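Local coordinates for uncharacterized protein MG027 (Mycoplasma genitalium, PDB 1Q8C) that is of unknown function but adopts an all-helical fold resembling that of NusB proteins, a family of RNA-binding transcription antitermination factors, at residues A[32-44]-A[57-69]. Residues are numbered along the deposited sequence; the frame is centred on the assembly and turned at random.
Sequences LPKEAEVIQADFL and QKLIVKAFSENIF. With NA (sodium ion), chain K.
F43, I39, A36 and Q40 of helix 36-45 pack against V61, K58 and S65 of helix 55-81, a partly buried, near-antiparallel helix-helix contact in the all-helical, NusB-like fold. The local axes come within 8.5 Å of each other, their directions 150° apart, and A36 shows how a small residue permits close approach where such helices converge: its CA lies 4.6 Å from that of S65. One flank of the seam faces the interior. There the ring of F43 lies over V61, whose CG2 sits 3.5 Å from the ring centroid and almost on its normal, a CH-pi contact made over the face. With CG anti to the backbone N (chi1 -161°), this ring reaches the start of the partner segment, where its CD2 touches CG of K58; F24 of helix 14-28 also meets it. I39 continues the apolar layer, its CG2 at the edge of the F64 ring, 4.0 Å from CE2, while L28 of helix 14-28 joins it.

Polar groups line another part of the seam. A sodium ion lodges between the helices, bound by O of K58 at 2.8 Å and by a water that donates to O of Q40, so metal and water link the two backbones. Beside the ion, the extended side chain of Q40 spans the gap toward S65, and its NE2 donates to OG of S65 at 2.9 Å, the hydroxyl oxygen lying 22° out of the plane of the Q40 amide. That hydroxyl is gripped twice, since OG of S65 in turn donates to O of K62 at 2.8 Å.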
ATOM      1  N   LEU A  32       1.167  11.512 -10.420  1.00 45.89           N
ATOM      2  CA  LEU A  32       2.321  10.677 -10.748  1.00 46.12           C
ATOM      3  C   LEU A  32       2.744  10.928 -12.200  1.00 45.86           C
ATOM      4  O   LEU A  32       1.972  11.499 -12.971  1.00 46.29           O
ATOM      5  CB  LEU A  32       2.024   9.206 -10.424  1.00 46.12           C
ATOM      6  CG  LEU A  32       2.316   8.849  -8.957  1.00 46.10           C
ATOM      7  CD1 LEU A  32       3.174   7.635  -8.888  1.00 46.42           C
ATOM      8  CD2 LEU A  32       3.029   9.959  -8.153  1.00 46.59           C
ATOM      9  N   PRO A  33       3.963  10.562 -12.598  1.00 45.48           N
ATOM     10  CA  PRO A  33       5.011   9.905 -11.809  1.00 45.14           C
ATOM     11  C   PRO A  33       6.017  10.918 -11.294  1.00 44.79           C
ATOM     12  O   PRO A  33       6.117  12.005 -11.875  1.00 44.17           O
ATOM     13  CB  PRO A  33       5.701   9.060 -12.863  1.00 45.32           C
ATOM     14  CG  PRO A  33       5.705   9.997 -14.095  1.00 45.37           C
ATOM     15  CD  PRO A  33       4.402  10.784 -13.989  1.00 45.55           C
ATOM     16  N   LYS A  34       6.744  10.550 -10.236  1.00 44.33           N
ATOM     17  CA  LYS A  34       7.832  11.350  -9.685  1.00 43.87           C
ATOM     18  C   LYS A  34       9.024  10.429  -9.625  1.00 43.58           C
ATOM     19  O   LYS A  34       8.853   9.224  -9.476  1.00 43.40           O
ATOM     20  CB  LYS A  34       7.483  11.805  -8.252  1.00 44.02           C
ATOM     21  CG  LYS A  34       6.484  12.972  -8.149  1.00 44.18           C
ATOM     22  CD  LYS A  34       5.930  13.135  -6.728  1.00 45.02           C
ATOM     23  CE  LYS A  34       5.785  14.634  -6.331  1.00 45.96           C
ATOM     24  NZ  LYS A  34       7.116  15.331  -6.188  1.00 44.34           N
ATOM     25  N   GLU A  35      10.230  10.981  -9.700  1.00 43.48           N
ATOM     26  CA  GLU A  35      11.429  10.161  -9.585  1.00 43.58           C
ATOM     27  C   GLU A  35      11.531   9.584  -8.158  1.00 43.16           C
ATOM     28  O   GLU A  35      11.101  10.213  -7.193  1.00 42.75           O
ATOM     29  CB  GLU A  35      12.700  10.960  -9.932  1.00 43.72           C
ATOM     30  CG  GLU A  35      12.856  11.428 -11.384  1.00 44.78           C
ATOM     31  CD  GLU A  35      12.884  10.300 -12.413  1.00 45.28           C
ATOM     32  OE1 GLU A  35      13.424   9.223 -12.118  1.00 45.38           O
ATOM     33  OE2 GLU A  35      12.361  10.500 -13.533  1.00 47.57           O
ATOM     34  N   ALA A  36      12.104   8.386  -8.048  1.00 43.09           N
ATOM     35  CA  ALA A  36      12.219   7.656  -6.780  1.00 43.21           C
ATOM     36  C   ALA A  36      12.811   8.460  -5.628  1.00 43.08           C
ATOM     37  O   ALA A  36      12.249   8.469  -4.523  1.00 42.46           O
ATOM     38  CB  ALA A  36      13.029   6.346  -6.982  1.00 43.54           C
ATOM     39  N   GLU A  37      13.934   9.139  -5.863  1.00 42.78           N
ATOM     40  CA  GLU A  37      14.563   9.882  -4.776  1.00 43.53           C
ATOM     41  C   GLU A  37      13.734  11.110  -4.390  1.00 43.37           C
ATOM     42  O   GLU A  37      13.702  11.496  -3.239  1.00 43.48           O
ATOM     43  CB  GLU A  37      16.005  10.247  -5.117  1.00 43.79           C
ATOM     44  CG  GLU A  37      16.904   9.009  -5.055  1.00 45.57           C
ATOM     45  CD  GLU A  37      18.389   9.357  -5.051  1.00 47.74           C
ATOM     46  OE1 GLU A  37      18.940   9.636  -6.148  1.00 48.47           O
ATOM     47  OE2 GLU A  37      18.990   9.356  -3.943  1.00 49.59           O
ATOM     48  N   VAL A  38      13.015  11.671  -5.352  1.00 43.30           N
ATOM     49  CA  VAL A  38      12.099  12.766  -5.085  1.00 42.83           C
ATOM     50  C   VAL A  38      10.984  12.344  -4.106  1.00 42.76           C
ATOM     51  O   VAL A  38      10.708  13.075  -3.173  1.00 42.11           O
ATOM     52  CB  VAL A  38      11.543  13.354  -6.406  1.00 42.98           C
ATOM     53  CG1 VAL A  38      10.376  14.302  -6.157  1.00 42.67           C
ATOM     54  CG2 VAL A  38      12.683  14.071  -7.158  1.00 42.54           C
ATOM     55  N   ILE A  39      10.385  11.167  -4.294  1.00 42.93           N
ATOM     56  CA  ILE A  39       9.329  10.682  -3.410  1.00 43.24           C
ATOM     57  C   ILE A  39       9.873  10.448  -2.001  1.00 43.65           C
ATOM     58  O   ILE A  39       9.239  10.824  -1.002  1.00 43.74           O
ATOM     59  CB  ILE A  39       8.733   9.371  -3.928  1.00 43.40           C
ATOM     60  CG1 ILE A  39       7.979   9.572  -5.249  1.00 43.14           C
ATOM     61  CG2 ILE A  39       7.740   8.837  -2.910  1.00 43.92           C
ATOM     62  CD1 ILE A  39       7.847   8.266  -6.082  1.00 42.02           C
ATOM     63  N   GLN A  40      11.037   9.794  -1.941  1.00 43.69           N
ATOM     64  CA  GLN A  40      11.774   9.587  -0.699  1.00 43.80           C
ATOM     65  C   GLN A  40      12.050  10.926   0.008  1.00 44.11           C
ATOM     66  O   GLN A  40      11.841  11.008   1.198  1.00 45.08           O
ATOM     67  CB  GLN A  40      13.075   8.804  -0.953  1.00 43.77           C
ATOM     68  CG  GLN A  40      12.855   7.374  -1.530  1.00 43.36           C
ATOM     69  CD  GLN A  40      14.142   6.682  -1.986  1.00 43.85           C
ATOM     70  OE1 GLN A  40      15.164   6.769  -1.309  1.00 45.26           O
ATOM     71  NE2 GLN A  40      14.087   5.993  -3.128  1.00 41.95           N
ATOM     72  N   ALA A  41      12.504  11.970  -0.698  1.00 44.52           N
ATOM     73  CA  ALA A  41      12.687  13.303  -0.080  1.00 44.12           C
ATOM     74  C   ALA A  41      11.362  14.008   0.276  1.00 44.06           C
ATOM     75  O   ALA A  41      11.310  14.737   1.277  1.00 43.84           O
ATOM     76  CB  ALA A  41      13.534  14.202  -0.940  1.00 44.44           C
ATOM     77  N   ASP A  42      10.301  13.791  -0.515  1.00 43.68           N
ATOM     78  CA  ASP A  42       8.951  14.316  -0.216  1.00 43.71           C
ATOM     79  C   ASP A  42       8.438  13.713   1.115  1.00 43.46           C
ATOM     80  O   ASP A  42       7.784  14.392   1.899  1.00 43.35           O
ATOM     81  CB  ASP A  42       7.932  13.938  -1.324  1.00 43.44           C
ATOM     82  CG  ASP A  42       8.097  14.749  -2.626  1.00 43.89           C
ATOM     83  OD1 ASP A  42       9.066  15.516  -2.782  1.00 43.78           O
ATOM     84  OD2 ASP A  42       7.265  14.665  -3.547  1.00 44.46           O
ATOM     85  N   PHE A  43       8.730  12.432   1.330  1.00 43.45           N
ATOM     86  CA  PHE A  43       8.389  11.729   2.571  1.00 43.90           C
ATOM     87  C   PHE A  43       9.027  12.378   3.774  1.00 44.03           C
ATOM     88  O   PHE A  43       8.391  12.475   4.800  1.00 44.97           O
ATOM     89  CB  PHE A  43       8.806  10.251   2.548  1.00 43.96           C
ATOM     90  CG  PHE A  43       8.091   9.384   3.595  1.00 44.08           C
ATOM     91  CD1 PHE A  43       6.705   9.444   3.750  1.00 43.80           C
ATOM     92  CD2 PHE A  43       8.808   8.487   4.376  1.00 43.48           C
ATOM     93  CE1 PHE A  43       6.054   8.632   4.674  1.00 43.59           C
ATOM     94  CE2 PHE A  43       8.167   7.667   5.301  1.00 43.62           C
ATOM     95  CZ  PHE A  43       6.788   7.729   5.444  1.00 43.69           C
ATOM     96  N   LEU A  44      10.272  12.830   3.663  1.00 44.08           N
ATOM     97  CA  LEU A  44      10.883  13.574   4.748  1.00 44.07           C
ATOM     98  C   LEU A  44      10.144  14.876   5.088  1.00 44.07           C
ATOM     99  O   LEU A  44       9.989  15.184   6.278  1.00 44.23           O
ATOM    100  CB  LEU A  44      12.342  13.908   4.460  1.00 44.30           C
ATOM    101  CG  LEU A  44      13.294  12.765   4.115  1.00 45.09           C
ATOM    102  CD1 LEU A  44      14.717  13.267   4.242  1.00 44.95           C
ATOM    103  CD2 LEU A  44      13.054  11.537   4.993  1.00 46.54           C
ATOM    104  N   GLN A  57       9.157   2.902   8.338  1.00 43.49           N
ATOM    105  CA  GLN A  57       8.239   3.510   7.370  1.00 43.50           C
ATOM    106  C   GLN A  57       8.972   4.012   6.097  1.00 43.70           C
ATOM    107  O   GLN A  57       8.463   3.902   4.988  1.00 44.03           O
ATOM    108  CB  GLN A  57       7.528   4.699   8.029  1.00 43.39           C
ATOM    109  CG  GLN A  57       6.499   4.345   9.085  1.00 42.77           C
ATOM    110  CD  GLN A  57       5.990   5.555   9.821  1.00 43.15           C
ATOM    111  OE1 GLN A  57       4.820   5.884   9.738  1.00 44.56           O
ATOM    112  NE2 GLN A  57       6.864   6.222  10.533  1.00 43.05           N
ATOM    113  N   LYS A  58      10.150   4.592   6.296  1.00 43.64           N
ATOM    114  CA  LYS A  58      10.994   5.104   5.218  1.00 44.03           C
ATOM    115  C   LYS A  58      11.474   3.989   4.305  1.00 43.93           C
ATOM    116  O   LYS A  58      11.732   4.224   3.118  1.00 44.32           O
ATOM    117  CB  LYS A  58      12.223   5.835   5.813  1.00 44.15           C
ATOM    118  CG  LYS A  58      11.909   7.253   6.349  1.00 44.85           C
ATOM    119  CD  LYS A  58      13.012   7.777   7.310  1.00 44.77           C
ATOM    120  CE  LYS A  58      12.604   9.089   7.976  1.00 44.82           C
ATOM    121  NZ  LYS A  58      13.698   9.753   8.789  1.00 44.71           N
ATOM    122  N   LEU A  59      11.592   2.780   4.843  1.00 43.68           N
ATOM    123  CA  LEU A  59      12.022   1.649   4.008  1.00 43.94           C
ATOM    124  C   LEU A  59      10.852   1.186   3.126  1.00 43.93           C
ATOM    125  O   LEU A  59      11.070   0.767   1.999  1.00 43.87           O
ATOM    126  CB  LEU A  59      12.546   0.491   4.854  1.00 43.92           C
ATOM    127  CG  LEU A  59      13.921  -0.200   4.698  1.00 45.08           C
ATOM    128  CD1 LEU A  59      13.726  -1.714   4.503  1.00 44.80           C
ATOM    129  CD2 LEU A  59      14.879   0.405   3.629  1.00 44.75           C
ATOM    130  N   ILE A  60       9.626   1.277   3.633  1.00 43.56           N
ATOM    131  CA  ILE A  60       8.423   0.955   2.840  1.00 43.56           C
ATOM    132  C   ILE A  60       8.293   1.943   1.672  1.00 43.70           C
ATOM    133  O   ILE A  60       8.032   1.552   0.542  1.00 44.20           O
ATOM    134  CB  ILE A  60       7.124   0.989   3.735  1.00 43.22           C
ATOM    135  CG1 ILE A  60       7.173  -0.130   4.773  1.00 43.72           C
ATOM    136  CG2 ILE A  60       5.827   0.843   2.879  1.00 43.25           C
ATOM    137  CD1 ILE A  60       6.097  -0.064   5.874  1.00 43.58           C
ATOM    138  N   VAL A  61       8.466   3.226   1.964  1.00 43.86           N
ATOM    139  CA  VAL A  61       8.323   4.281   0.968  1.00 43.85           C
ATOM    140  C   VAL A  61       9.423   4.208  -0.091  1.00 43.63           C
ATOM    141  O   VAL A  61       9.231   4.589  -1.240  1.00 43.62           O
ATOM    142  CB  VAL A  61       8.329   5.650   1.657  1.00 43.94           C
ATOM    143  CG1 VAL A  61       8.543   6.804   0.638  1.00 44.56           C
ATOM    144  CG2 VAL A  61       7.032   5.804   2.447  1.00 43.71           C
ATOM    145  N   LYS A  62      10.571   3.704   0.310  1.00 43.72           N
ATOM    146  CA  LYS A  62      11.685   3.505  -0.579  1.00 44.07           C
ATOM    147  C   LYS A  62      11.364   2.362  -1.568  1.00 43.94           C
ATOM    148  O   LYS A  62      11.605   2.496  -2.762  1.00 44.42           O
ATOM    149  CB  LYS A  62      12.972   3.242   0.235  1.00 44.19           C
ATOM    150  CG  LYS A  62      14.195   2.743  -0.574  1.00 44.57           C
ATOM    151  CD  LYS A  62      15.545   3.054   0.113  1.00 45.47           C
ATOM    152  CE  LYS A  62      16.713   3.144  -0.893  1.00 45.50           C
ATOM    153  NZ  LYS A  62      17.316   1.834  -1.283  1.00 46.48           N
ATOM    154  N   ALA A  63      10.830   1.254  -1.071  1.00 43.54           N
ATOM    155  CA  ALA A  63      10.429   0.136  -1.917  1.00 43.04           C
ATOM    156  C   ALA A  63       9.321   0.581  -2.885  1.00 42.94           C
ATOM    157  O   ALA A  63       9.350   0.239  -4.074  1.00 42.52           O
ATOM    158  CB  ALA A  63       9.972  -1.017  -1.056  1.00 43.36           C
ATOM    159  N   PHE A  64       8.360   1.349  -2.367  1.00 42.83           N
ATOM    160  CA  PHE A  64       7.266   1.938  -3.160  1.00 43.07           C
ATOM    161  C   PHE A  64       7.801   2.827  -4.303  1.00 43.26           C
ATOM    162  O   PHE A  64       7.350   2.731  -5.443  1.00 42.80           O
ATOM    163  CB  PHE A  64       6.368   2.794  -2.247  1.00 43.16           C
ATOM    164  CG  PHE A  64       5.489   3.745  -2.983  1.00 43.19           C
ATOM    165  CD1 PHE A  64       4.323   3.312  -3.585  1.00 43.86           C
ATOM    166  CD2 PHE A  64       5.832   5.068  -3.095  1.00 43.78           C
ATOM    167  CE1 PHE A  64       3.535   4.197  -4.279  1.00 45.08           C
ATOM    168  CE2 PHE A  64       5.047   5.957  -3.792  1.00 43.22           C
ATOM    169  CZ  PHE A  64       3.904   5.530  -4.375  1.00 44.80           C
ATOM    170  N   SER A  65       8.749   3.711  -3.960  1.00 43.42           N
ATOM    171  CA  SER A  65       9.305   4.684  -4.899  1.00 43.32           C
ATOM    172  C   SER A  65      10.030   4.011  -6.058  1.00 43.34           C
ATOM    173  O   SER A  65      10.043   4.526  -7.159  1.00 43.20           O
ATOM    174  CB  SER A  65      10.254   5.656  -4.197  1.00 43.12           C
ATOM    175  OG  SER A  65      11.491   5.036  -3.869  1.00 44.23           O
ATOM    176  N   GLU A  66      10.610   2.855  -5.798  1.00 43.36           N
ATOM    177  CA  GLU A  66      11.433   2.170  -6.761  1.00 43.68           C
ATOM    178  C   GLU A  66      10.672   1.115  -7.578  1.00 43.63           C
ATOM    179  O   GLU A  66      11.167   0.649  -8.611  1.00 43.24           O
ATOM    180  CB  GLU A  66      12.628   1.563  -6.029  1.00 44.10           C
ATOM    181  CG  GLU A  66      13.549   2.652  -5.440  1.00 45.58           C
ATOM    182  CD  GLU A  66      14.680   2.102  -4.580  1.00 47.86           C
ATOM    183  OE1 GLU A  66      14.638   0.883  -4.287  1.00 48.26           O
ATOM    184  OE2 GLU A  66      15.610   2.890  -4.203  1.00 49.08           O
ATOM    185  N   ASN A  67       9.452   0.786  -7.165  1.00 43.54           N
ATOM    186  CA  ASN A  67       8.696  -0.262  -7.836  1.00 43.76           C
ATOM    187  C   ASN A  67       7.305   0.152  -8.268  1.00 43.94           C
ATOM    188  O   ASN A  67       6.503  -0.692  -8.624  1.00 43.66           O
ATOM    189  CB  ASN A  67       8.618  -1.477  -6.913  1.00 43.59           C
ATOM    190  CG  ASN A  67       9.986  -2.047  -6.603  1.00 43.43           C
ATOM    191  OD1 ASN A  67      10.560  -2.780  -7.414  1.00 42.90           O
ATOM    192  ND2 ASN A  67      10.532  -1.689  -5.437  1.00 42.50           N
ATOM    193  N   ILE A  68       7.005   1.445  -8.257  1.00 44.47           N
ATOM    194  CA  ILE A  68       5.621   1.859  -8.462  1.00 44.81           C
ATOM    195  C   ILE A  68       5.068   1.437  -9.848  1.00 44.55           C
ATOM    196  O   ILE A  68       3.930   0.974  -9.954  1.00 44.44           O
ATOM    197  CB  ILE A  68       5.404   3.380  -8.161  1.00 45.17           C
ATOM    198  CG1 ILE A  68       3.983   3.781  -8.610  1.00 45.85           C
ATOM    199  CG2 ILE A  68       6.466   4.234  -8.838  1.00 44.88           C
ATOM    200  CD1 ILE A  68       3.303   4.771  -7.721  1.00 46.40           C
ATOM    201  N   PHE A  69       5.882   1.546 -10.894  1.00 44.24           N
ATOM    202  CA  PHE A  69       5.439   1.128 -12.216  1.00 43.92           C
ATOM    203  C   PHE A  69       5.018  -0.350 -12.238  1.00 43.72           C
ATOM    204  O   PHE A  69       3.988  -0.685 -12.807  1.00 43.33           O
ATOM    205  CB  PHE A  69       6.507   1.398 -13.288  1.00 43.91           C
ATOM    206  CG  PHE A  69       5.952   1.460 -14.690  1.00 43.77           C
ATOM    207  CD1 PHE A  69       5.664   2.679 -15.291  1.00 43.47           C
ATOM    208  CD2 PHE A  69       5.718   0.287 -15.414  1.00 44.14           C
ATOM    209  CE1 PHE A  69       5.161   2.733 -16.588  1.00 43.76           C
ATOM    210  CE2 PHE A  69       5.210   0.330 -16.708  1.00 44.18           C
ATOM    211  CZ  PHE A  69       4.936   1.556 -17.299  1.00 44.52           C
TER
HETATM  212 NA    NA K 161      12.278   6.699   2.026  1.00 55.13          NA
HETATM  213  O   HOH W   1      12.206   8.917   3.130  1.00 49.93           O